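Local atomic coordinates of exopolysaccharide biosynthesis protein (PDB entry 6TGF), a protein that probably hydrolyses and so modifies the glycan of the Pantoea stewartii biofilm, using a bacteriophage tailspike-like parallel beta-helix fold. Residues Gln65-Lys70 with Ile105-Gly110; Gly69-Gly74 with Met130-Ser135. All coordinates share one frame; numbering follows the deposited sequence.

Contact 1. Residues Gln65-Lys70 with Ile105-Gly110; sequences QNFQGK and ITLNKG
Q65 and K109 lie side by side at the start of this contact, their side chains pointing the same way. The Q65 chain bends at chi2 (-76°), which sets CD beside the lysine methylenes. Its OE1 comes to 3.3 Å from K109 CE, and its NE2 lies against K109 CD. The charged end of K109 has a long, weak ion pair with D113. The helix ends before F67. The carbonyl O of F67 accepts a hydrogen bond from a water at 2.6 Å. That water in turn accepts a weak bond from K109 N, so it bridges the two backbones. With CG anti to the backbone N (chi1 180°), the F67 ring lies by L107. L107 CB sits at the ring edge, near its plane, 4.0 Å from F67 CE1. F63 stacks on the same ring. Q68 CG touches N108 CB at 3.7 Å, and the two amide planes are steeply turned against each other. N108 OD1 caps the backbone N of N111, from the N-cap position of helix 109-117. The Q68 CA also makes a CA-H...O contact with L107 O. G69 forms the hydrogen-bonded pair with L107. G69 N donates to L107 O at 3.0 Å. L107 N returns a bond of 3.0 Å to G69 O. K70 follows as the non-hydrogen-bonded partner of T106, both side chains on one face, with L107 on the other. K70 CA makes a CA-H...O contact with I105 O at 3.4 Å. This is a short antiparallel pairing at the edge of a four-stranded sheet, where a helix runs into one strand and an N-capped helix leaves the other.

Contact 2. Residues Gly69-Gly74 with Met130-Ser135; sequences GKLWIG and MALEDS
K70 and E133 exchange two backbone hydrogen bonds as a hydrogen-bonded antiparallel pair. K70 N donates to E133 O at 2.8 Å. E133 N donates to K70 O at 3.0 Å. W72 and A131 repeat the pattern two residues on. W72 N reaches A131 O at 2.8 Å, and A131 N reaches W72 O at 3.1 Å. CA-H...O contacts run beside these bonds, among them L71 CA to A131 O and M130 CA to W72 O. The E133 carboxylate has its salt bridge outside the pair, through OE2 to R81. K70 NZ lies 6.9 Å from E133 OE1, so any attraction between the charges is probably weak.

On the face of K70, W72, A131 and E133, the indole carries the packing. The six-membered ring meets E133: W72 CZ3 lies 3.6 Å from E133 CG, and W72 CH2 lies 3.4 Å from E133 OE1. The carboxylate plane is turned 83° from the ring. A131 O and E133 CB sit at the edge of the indole, in its plane. A131 CB rests on W72 CB.

The other face is apolar. L71 CD1 touches M130 CG at 3.9 Å. The M130 chain bends at chi3 (-86°), which brings its CE to I73 CD1, the two side chains side by side. L132 CD1 touches K70 O. L51 and I50 of strand 48-51 touch this face, L51 on L71 and M130, I50 on I73. At the far end, G69 CA contacts E133 O and the D134-S135 backbone. The arrangement is an antiparallel pair, regular from K70 to I73, between the two inner strands of a four-stranded sheet, with one face packed against a second sheet.

In the fold
Both contacts start from the same stretch, sharing G69 and K70. From the N terminus, helix 61-66 leads into strand 69-74. Contact 1 closes the loop that holds strands 89-92 and 98-101 of the neighbouring sheet, when strand 105-107 returns beside 69-74. The chain then passes through helix 109-117 and strand 121-124. Contact 2 closes a longer loop when strand 129-134 docks on the other side of 69-74. Taken strand by strand, both closures start from 69-74, and the shorter lies within the longer. Together they place 69-74 between 105-107 and 129-134, inside the Head binding range. F67 spans both, packing on L132 as well as L107.

Contact 1. Residues Gln65-Lys70 with Ile105-Gly110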
ATOM      1  N   GLN B  65      48.697  20.166 -35.598  1.00 52.65           N
ATOM      2  CA  GLN B  65      49.118  21.499 -36.111  1.00 53.74           C
ATOM      3  C   GLN B  65      50.561  21.825 -35.700  1.00 53.48           C
ATOM      4  O   GLN B  65      51.279  22.416 -36.531  1.00 53.52           O
ATOM      5  CB  GLN B  65      48.165  22.585 -35.601  1.00 54.93           C
ATOM      6  CG  GLN B  65      46.953  22.809 -36.496  1.00 55.60           C
ATOM      7  CD  GLN B  65      47.274  23.576 -37.758  1.00 56.50           C
ATOM      8  OE1 GLN B  65      46.540  23.516 -38.741  1.00 57.45           O
ATOM      9  NE2 GLN B  65      48.372  24.314 -37.740  1.00 56.82           N
ATOM     10  N   ASN B  66      50.967  21.473 -34.474  1.00 53.18           N
ATOM     11  CA  ASN B  66      52.177  22.036 -33.815  1.00 53.16           C
ATOM     12  C   ASN B  66      53.299  20.995 -33.710  1.00 52.30           C
ATOM     13  O   ASN B  66      54.447  21.361 -34.033  1.00 52.52           O
ATOM     14  CB  ASN B  66      51.840  22.628 -32.444  1.00 53.56           C
ATOM     15  CG  ASN B  66      50.898  23.812 -32.533  1.00 54.04           C
ATOM     16  OD1 ASN B  66      50.970  24.601 -33.474  1.00 54.12           O
ATOM     17  ND2 ASN B  66      50.014  23.945 -31.560  1.00 54.30           N
ATOM     18  N   PHE B  67      52.999  19.768 -33.269  1.00 51.40           N
ATOM     19  CA  PHE B  67      54.015  18.743 -32.903  1.00 50.89           C
ATOM     20  C   PHE B  67      54.993  18.517 -34.062  1.00 50.56           C
ATOM     21  O   PHE B  67      54.547  18.302 -35.208  1.00 50.29           O
ATOM     22  CB  PHE B  67      53.381  17.406 -32.513  1.00 50.46           C
ATOM     23  CG  PHE B  67      54.388  16.344 -32.143  1.00 50.29           C
ATOM     24  CD1 PHE B  67      54.930  15.512 -33.111  1.00 49.93           C
ATOM     25  CD2 PHE B  67      54.820  16.194 -30.835  1.00 50.40           C
ATOM     26  CE1 PHE B  67      55.867  14.548 -32.775  1.00 49.83           C
ATOM     27  CE2 PHE B  67      55.755  15.226 -30.501  1.00 50.10           C
ATOM     28  CZ  PHE B  67      56.277  14.406 -31.471  1.00 49.96           C
ATOM     29  N   GLN B  68      56.293  18.568 -33.753  1.00 50.47           N
ATOM     30  CA  GLN B  68      57.409  18.122 -34.628  1.00 50.31           C
ATOM     31  C   GLN B  68      58.299  17.173 -33.820  1.00 50.04           C
ATOM     32  O   GLN B  68      58.591  17.496 -32.653  1.00 50.43           O
ATOM     33  CB  GLN B  68      58.205  19.321 -35.143  1.00 50.78           C
ATOM     34  CG  GLN B  68      57.515  20.060 -36.280  1.00 50.96           C
ATOM     35  CD  GLN B  68      58.122  21.417 -36.538  1.00 51.45           C
ATOM     36  OE1 GLN B  68      58.785  21.638 -37.547  1.00 51.63           O
ATOM     37  NE2 GLN B  68      57.899  22.338 -35.615  1.00 51.89           N
ATOM     38  N   GLY B  69      58.703  16.044 -34.410  1.00 49.37           N
ATOM     39  CA  GLY B  69      59.515  15.031 -33.713  1.00 48.86           C
ATOM     40  C   GLY B  69      59.821  13.818 -34.571  1.00 47.92           C
ATOM     41  O   GLY B  69      59.799  13.943 -35.811  1.00 47.04           O
ATOM     42  N   LYS B  70      60.106  12.687 -33.917  1.00 47.68           N
ATOM     43  CA  LYS B  70      60.613  11.439 -34.548  1.00 47.43           C
ATOM     44  C   LYS B  70      59.897  10.228 -33.942  1.00 46.58           C
ATOM     45  O   LYS B  70      59.843  10.138 -32.701  1.00 46.58           O
ATOM     46  CB  LYS B  70      62.127  11.321 -34.340  1.00 48.06           C
ATOM     47  CG  LYS B  70      62.938  12.564 -34.690  1.00 48.67           C
ATOM     48  CD  LYS B  70      64.171  12.268 -35.513  1.00 49.02           C
ATOM     49  CE  LYS B  70      65.270  13.295 -35.342  1.00 49.59           C
ATOM     50  NZ  LYS B  70      66.438  12.979 -36.198  1.00 49.73           N
ATOM     51  N   ILE B 105      60.985   7.844 -38.146  1.00 40.01           N
ATOM     52  CA  ILE B 105      59.925   8.458 -39.000  1.00 39.91           C
ATOM     53  C   ILE B 105      59.692   9.892 -38.511  1.00 39.90           C
ATOM     54  O   ILE B 105      59.294  10.059 -37.343  1.00 39.77           O
ATOM     55  CB  ILE B 105      58.630   7.621 -38.980  1.00 39.78           C
ATOM     56  CG1 ILE B 105      58.904   6.159 -39.344  1.00 39.71           C
ATOM     57  CG2 ILE B 105      57.570   8.245 -39.882  1.00 39.67           C
ATOM     58  CD1 ILE B 105      57.690   5.263 -39.289  1.00 39.74           C
ATOM     59  N   THR B 106      59.939  10.877 -39.379  1.00 39.95           N
ATOM     60  CA  THR B 106      59.762  12.327 -39.101  1.00 40.18           C
ATOM     61  C   THR B 106      58.266  12.653 -39.069  1.00 40.16           C
ATOM     62  O   THR B 106      57.579  12.341 -40.060  1.00 39.96           O
ATOM     63  CB  THR B 106      60.497  13.177 -40.144  1.00 40.35           C
ATOM     64  OG1 THR B 106      61.872  12.793 -40.134  1.00 40.52           O
ATOM     65  CG2 THR B 106      60.386  14.663 -39.888  1.00 40.60           C
ATOM     66  N   LEU B 107      57.790  13.254 -37.974  1.00 40.57           N
ATOM     67  CA  LEU B 107      56.382  13.704 -37.800  1.00 40.83           C
ATOM     68  C   LEU B 107      56.337  15.235 -37.754  1.00 41.31           C
ATOM     69  O   LEU B 107      57.094  15.826 -36.963  1.00 41.48           O
ATOM     70  CB  LEU B 107      55.805  13.104 -36.515  1.00 40.77           C
ATOM     71  CG  LEU B 107      55.812  11.578 -36.413  1.00 40.48           C
ATOM     72  CD1 LEU B 107      55.010  11.126 -35.202  1.00 40.44           C
ATOM     73  CD2 LEU B 107      55.265  10.924 -37.673  1.00 40.32           C
ATOM     74  N   ASN B 108      55.477  15.832 -38.584  1.00 41.68           N
ATOM     75  CA  ASN B 108      55.203  17.293 -38.651  1.00 42.19           C
ATOM     76  C   ASN B 108      53.907  17.492 -39.444  1.00 42.50           C
ATOM     77  O   ASN B 108      53.492  16.532 -40.124  1.00 42.65           O
ATOM     78  CB  ASN B 108      56.387  18.068 -39.240  1.00 42.26           C
ATOM     79  CG  ASN B 108      56.808  17.583 -40.611  1.00 42.00           C
ATOM     80  OD1 ASN B 108      55.974  17.375 -41.488  1.00 41.99           O
ATOM     81  ND2 ASN B 108      58.105  17.415 -40.808  1.00 41.90           N
ATOM     82  N   LYS B 109      53.294  18.678 -39.365  1.00 43.01           N
ATOM     83  CA  LYS B 109      51.973  18.965 -39.992  1.00 43.13           C
ATOM     84  C   LYS B 109      51.988  18.511 -41.457  1.00 42.66           C
ATOM     85  O   LYS B 109      51.047  17.798 -41.858  1.00 42.63           O
ATOM     86  CB  LYS B 109      51.609  20.451 -39.900  1.00 43.83           C
ATOM     87  CG  LYS B 109      50.361  20.834 -40.688  1.00 44.33           C
ATOM     88  CD  LYS B 109      49.689  22.104 -40.230  1.00 45.02           C
ATOM     89  CE  LYS B 109      48.585  22.540 -41.171  1.00 45.44           C
ATOM     90  NZ  LYS B 109      49.108  23.357 -42.291  1.00 45.72           N
ATOM     91  N   GLY B 110      53.012  18.914 -42.217  1.00 42.19           N
ATOM     92  CA  GLY B 110      53.186  18.560 -43.639  1.00 41.84           C
ATOM     93  C   GLY B 110      53.078  17.061 -43.862  1.00 41.18           C
ATOM     94  O   GLY B 110      52.309  16.651 -44.757  1.00 41.14           O
TER
HETATM   95  O   HOH W   1      52.996  19.784 -36.728  1.00 39.10           O

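Contact 2. Residues Gly69-Gly74 with Met130-Ser135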
ATOM      1  N   GLY B  69      58.703  16.044 -34.410  1.00 49.37           N
ATOM      2  CA  GLY B  69      59.515  15.031 -33.713  1.00 48.86           C
ATOM      3  C   GLY B  69      59.821  13.818 -34.571  1.00 47.92           C
ATOM      4  O   GLY B  69      59.799  13.943 -35.811  1.00 47.04           O
ATOM      5  N   LYS B  70      60.106  12.687 -33.917  1.00 47.68           N
ATOM      6  CA  LYS B  70      60.613  11.439 -34.548  1.00 47.43           C
ATOM      7  C   LYS B  70      59.897  10.228 -33.942  1.00 46.58           C
ATOM      8  O   LYS B  70      59.843  10.138 -32.701  1.00 46.58           O
ATOM      9  CB  LYS B  70      62.127  11.321 -34.340  1.00 48.06           C
ATOM     10  CG  LYS B  70      62.938  12.564 -34.690  1.00 48.67           C
ATOM     11  CD  LYS B  70      64.171  12.268 -35.513  1.00 49.02           C
ATOM     12  CE  LYS B  70      65.270  13.295 -35.342  1.00 49.59           C
ATOM     13  NZ  LYS B  70      66.438  12.979 -36.198  1.00 49.73           N
ATOM     14  N   LEU B  71      59.389   9.330 -34.795  1.00 45.68           N
ATOM     15  CA  LEU B  71      58.667   8.088 -34.404  1.00 44.95           C
ATOM     16  C   LEU B  71      59.559   6.872 -34.688  1.00 44.47           C
ATOM     17  O   LEU B  71      60.123   6.794 -35.799  1.00 44.18           O
ATOM     18  CB  LEU B  71      57.349   8.014 -35.183  1.00 44.51           C
ATOM     19  CG  LEU B  71      56.499   6.763 -34.956  1.00 44.34           C
ATOM     20  CD1 LEU B  71      56.027   6.671 -33.511  1.00 44.39           C
ATOM     21  CD2 LEU B  71      55.310   6.739 -35.903  1.00 44.06           C
ATOM     22  N   TRP B  72      59.676   5.969 -33.709  1.00 44.18           N
ATOM     23  CA  TRP B  72      60.417   4.681 -33.798  1.00 43.96           C
ATOM     24  C   TRP B  72      59.435   3.519 -33.622  1.00 43.44           C
ATOM     25  O   TRP B  72      58.614   3.581 -32.690  1.00 43.17           O
ATOM     26  CB  TRP B  72      61.524   4.614 -32.738  1.00 44.43           C
ATOM     27  CG  TRP B  72      62.753   5.417 -33.035  1.00 44.63           C
ATOM     28  CD1 TRP B  72      63.850   5.012 -33.739  1.00 44.89           C
ATOM     29  CD2 TRP B  72      63.033   6.756 -32.592  1.00 44.75           C
ATOM     30  NE1 TRP B  72      64.787   6.009 -33.775  1.00 45.02           N
ATOM     31  CE2 TRP B  72      64.316   7.091 -33.078  1.00 44.97           C
ATOM     32  CE3 TRP B  72      62.328   7.703 -31.842  1.00 44.90           C
ATOM     33  CZ2 TRP B  72      64.899   8.335 -32.844  1.00 45.20           C
ATOM     34  CZ3 TRP B  72      62.907   8.931 -31.606  1.00 45.18           C
ATOM     35  CH2 TRP B  72      64.175   9.240 -32.101  1.00 45.31           C
ATOM     36  N   ILE B  73      59.526   2.505 -34.487  1.00 43.25           N
ATOM     37  CA  ILE B  73      58.812   1.199 -34.359  1.00 43.19           C
ATOM     38  C   ILE B  73      59.883   0.111 -34.215  1.00 43.58           C
ATOM     39  O   ILE B  73      60.571  -0.171 -35.214  1.00 43.64           O
ATOM     40  CB  ILE B  73      57.886   0.934 -35.565  1.00 42.86           C
ATOM     41  CG1 ILE B  73      57.099   2.179 -35.988  1.00 42.57           C
ATOM     42  CG2 ILE B  73      56.969  -0.249 -35.289  1.00 42.81           C
ATOM     43  CD1 ILE B  73      56.118   2.681 -34.954  1.00 42.53           C
ATOM     44  N   GLY B  74      60.027  -0.455 -33.013  1.00 44.23           N
ATOM     45  CA  GLY B  74      61.094  -1.418 -32.674  1.00 44.74           C
ATOM     46  C   GLY B  74      60.541  -2.768 -32.256  1.00 45.01           C
ATOM     47  O   GLY B  74      59.307  -2.896 -32.141  1.00 44.77           O
ATOM     48  N   MET B 130      57.301   0.942 -29.384  1.00 44.79           N
ATOM     49  CA  MET B 130      57.055   2.255 -30.034  1.00 45.44           C
ATOM     50  C   MET B 130      57.604   3.372 -29.140  1.00 45.72           C
ATOM     51  O   MET B 130      57.311   3.362 -27.928  1.00 45.64           O
ATOM     52  CB  MET B 130      55.561   2.477 -30.286  1.00 45.94           C
ATOM     53  CG  MET B 130      55.272   3.648 -31.206  1.00 46.31           C
ATOM     54  SD  MET B 130      53.505   4.021 -31.309  1.00 47.04           S
ATOM     55  CE  MET B 130      53.010   2.897 -32.613  1.00 46.71           C
ATOM     56  N   ALA B 131      58.373   4.291 -29.732  1.00 46.05           N
ATOM     57  CA  ALA B 131      59.000   5.448 -29.056  1.00 46.67           C
ATOM     58  C   ALA B 131      58.737   6.718 -29.873  1.00 46.94           C
ATOM     59  O   ALA B 131      58.931   6.683 -31.103  1.00 46.70           O
ATOM     60  CB  ALA B 131      60.477   5.200 -28.881  1.00 46.89           C
ATOM     61  N   LEU B 132      58.298   7.787 -29.203  1.00 47.75           N
ATOM     62  CA  LEU B 132      58.080   9.128 -29.805  1.00 48.37           C
ATOM     63  C   LEU B 132      58.914  10.159 -29.040  1.00 49.41           C
ATOM     64  O   LEU B 132      58.759  10.248 -27.806  1.00 49.22           O
ATOM     65  CB  LEU B 132      56.587   9.471 -29.750  1.00 48.24           C
ATOM     66  CG  LEU B 132      56.186  10.804 -30.381  1.00 48.14           C
ATOM     67  CD1 LEU B 132      56.454  10.811 -31.877  1.00 47.95           C
ATOM     68  CD2 LEU B 132      54.722  11.106 -30.107  1.00 48.23           C
ATOM     69  N   GLU B 133      59.780  10.885 -29.757  1.00 50.67           N
ATOM     70  CA  GLU B 133      60.499  12.090 -29.265  1.00 51.86           C
ATOM     71  C   GLU B 133      59.971  13.314 -30.018  1.00 52.46           C
ATOM     72  O   GLU B 133      59.527  13.146 -31.171  1.00 52.07           O
ATOM     73  CB  GLU B 133      62.007  11.972 -29.496  1.00 52.21           C
ATOM     74  CG  GLU B 133      62.687  10.935 -28.621  1.00 52.59           C
ATOM     75  CD  GLU B 133      64.206  10.952 -28.684  1.00 53.02           C
ATOM     76  OE1 GLU B 133      64.752  11.516 -29.654  1.00 53.07           O
ATOM     77  OE2 GLU B 133      64.840  10.404 -27.760  1.00 53.33           O
ATOM     78  N   ASP B 134      60.024  14.491 -29.388  1.00 53.61           N
ATOM     79  CA  ASP B 134      59.799  15.799 -30.059  1.00 54.40           C
ATOM     80  C   ASP B 134      61.110  16.197 -30.751  1.00 55.13           C
ATOM     81  O   ASP B 134      62.112  15.475 -30.568  1.00 55.13           O
ATOM     82  CB  ASP B 134      59.276  16.860 -29.083  1.00 54.76           C
ATOM     83  CG  ASP B 134      60.259  17.299 -28.010  1.00 55.22           C
ATOM     84  OD1 ASP B 134      61.374  16.741 -27.964  1.00 55.46           O
ATOM     85  OD2 ASP B 134      59.898  18.198 -27.224  1.00 55.29           O
ATOM     86  N   SER B 135      61.103  17.296 -31.510  1.00 56.00           N
ATOM     87  CA  SER B 135      62.267  17.794 -32.293  1.00 56.69           C
ATOM     88  C   SER B 135      63.427  18.170 -31.359  1.00 57.24           C
ATOM     89  O   SER B 135      64.566  18.252 -31.854  1.00 57.54           O
ATOM     90  CB  SER B 135      61.870  18.949 -33.180  1.00 57.16           C
ATOM     91  OG  SER B 135      61.520  20.090 -32.410  1.00 57.93           O
TER